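Local atomic coordinates of NTP pyrophosphohydrolase MazG-like domain-containing protein (Vibrio sp. DAT722, PDB entry 2Q73), a protein that probably hydrolyses nucleoside triphosphates to monophosphates and pyrophosphate with the help of magnesium, as a MazG-type house-cleaning enzyme. Residues H73-L77 against E78-E82. Sequence-based numbering, arbitrary orientation.
Sequences HGVNL and EKTHE
The flat carboxamide of Asn76 has Lys79 over one face: the backbone N sits well above the plane, 59° out, and CB stands almost squarely over the amide carbon, CG to CB 3.6 Å. At the rim, Glu78 N lies close to the amide plane, 3.2 Å from Asn76 OD1. This is an N-cap: Asn76 comes just before helix 77-90, and its OD1 accepts from Lys79 N at 3.0 Å in a nearly straight bond (172° at the hydrogen), taking up an N-H of the first turn. CG lies anti to the backbone N (chi1 -179°) and beside the carbonyl carbon, which carries the amide forward to that turn. The main-chain carbonyl of Asn76 is gripped twice by Thr80, through its N at 2.9 Å and its hydroxyl OG1 at 2.8 Å, the latter coming from above the carbonyl plane. OG1 in turn accepts from NE2 of Gln45 of the second subunit, whose OE1 takes the N-H of Asn76, so the cap is built into the subunit interface. Upstream, Gly74 closes helix 55-72 in a Schellman motif, and Gln7 bonds to Val75 O and Leu77 N. Across the turn, Val75 CG1 rests 3.7 Å from Thr80 OG1.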
# COMPACT_ATOMS: atom_id res chain seq x y z
N HIS C 73 -13.79 12.89 -4.36
CA HIS C 73 -13.00 14.03 -3.90
C HIS C 73 -13.06 15.23 -4.82
O HIS C 73 -12.26 16.15 -4.68
CB HIS C 73 -11.55 13.60 -3.64
CG HIS C 73 -11.41 12.69 -2.47
ND1 HIS C 73 -11.36 13.16 -1.17
CD2 HIS C 73 -11.34 11.34 -2.38
CE1 HIS C 73 -11.25 12.14 -0.34
NE2 HIS C 73 -11.23 11.03 -1.05
N GLY C 74 -14.02 15.22 -5.75
CA GLY C 74 -14.26 16.35 -6.65
C GLY C 74 -13.13 16.60 -7.62
O GLY C 74 -12.90 17.75 -8.04
N VAL C 75 -12.44 15.53 -8.00
CA VAL C 75 -11.31 15.64 -8.92
C VAL C 75 -11.69 15.29 -10.37
O VAL C 75 -12.35 14.29 -10.62
CB VAL C 75 -10.12 14.76 -8.48
CG1 VAL C 75 -8.96 14.91 -9.48
CG2 VAL C 75 -9.68 15.12 -7.05
N ASN C 76 -11.24 16.12 -11.30
CA ASN C 76 -11.37 15.85 -12.73
C ASN C 76 -10.00 15.36 -13.22
O ASN C 76 -9.05 16.14 -13.33
CB ASN C 76 -11.82 17.11 -13.47
CG ASN C 76 -12.00 16.89 -14.98
OD1 ASN C 76 -11.31 16.09 -15.60
ND2 ASN C 76 -12.93 17.63 -15.57
N LEU C 77 -9.90 14.06 -13.51
CA LEU C 77 -8.60 13.45 -13.82
C LEU C 77 -8.03 13.94 -15.15
O LEU C 77 -6.82 14.17 -15.26
CB LEU C 77 -8.66 11.91 -13.75
CG LEU C 77 -8.79 11.33 -12.34
CD1 LEU C 77 -9.23 9.87 -12.41
CD2 LEU C 77 -7.49 11.49 -11.54
N GLU C 78 -8.90 14.11 -16.14
CA GLU C 78 -8.49 14.60 -17.46
C GLU C 78 -7.94 16.02 -17.35
O GLU C 78 -6.89 16.32 -17.90
CB GLU C 78 -9.64 14.46 -18.46
CG GLU C 78 -9.39 15.06 -19.86
CD GLU C 78 -8.33 14.34 -20.69
OE1 GLU C 78 -7.86 13.24 -20.30
OE2 GLU C 78 -7.97 14.88 -21.75
N LYS C 79 -8.64 16.89 -16.61
CA LYS C 79 -8.17 18.26 -16.40
C LYS C 79 -6.85 18.29 -15.61
O LYS C 79 -5.95 19.07 -15.93
CB LYS C 79 -9.24 19.12 -15.71
CG LYS C 79 -8.93 20.61 -15.65
CD LYS C 79 -8.99 21.26 -17.03
CE LYS C 79 -8.75 22.77 -16.96
NZ LYS C 79 -8.91 23.41 -18.29
N THR C 80 -6.76 17.43 -14.59
CA THR C 80 -5.54 17.30 -13.79
C THR C 80 -4.38 16.86 -14.68
O THR C 80 -3.28 17.43 -14.61
CB THR C 80 -5.74 16.34 -12.58
OG1 THR C 80 -6.81 16.83 -11.76
CG2 THR C 80 -4.47 16.26 -11.74
N HIS C 81 -4.64 15.87 -15.53
CA HIS C 81 -3.67 15.42 -16.54
C HIS C 81 -3.18 16.60 -17.38
O HIS C 81 -1.98 16.77 -17.57
CB HIS C 81 -4.29 14.32 -17.42
CG HIS C 81 -3.42 13.88 -18.56
ND1 HIS C 81 -3.88 13.82 -19.86
CD2 HIS C 81 -2.12 13.49 -18.59
CE1 HIS C 81 -2.90 13.40 -20.65
NE2 HIS C 81 -1.82 13.19 -19.90
N GLU C 82 -4.11 17.42 -17.85
CA GLU C 82 -3.77 18.58 -18.66
C GLU C 82 -2.85 19.54 -17.90
O GLU C 82 -1.86 20.03 -18.47
CB GLU C 82 -5.04 19.28 -19.14
CG GLU C 82 -5.78 18.55 -20.27
CD GLU C 82 -7.11 19.22 -20.64
OE1 GLU C 82 -7.95 19.49 -19.71
OE2 GLU C 82 -7.33 19.47 -21.85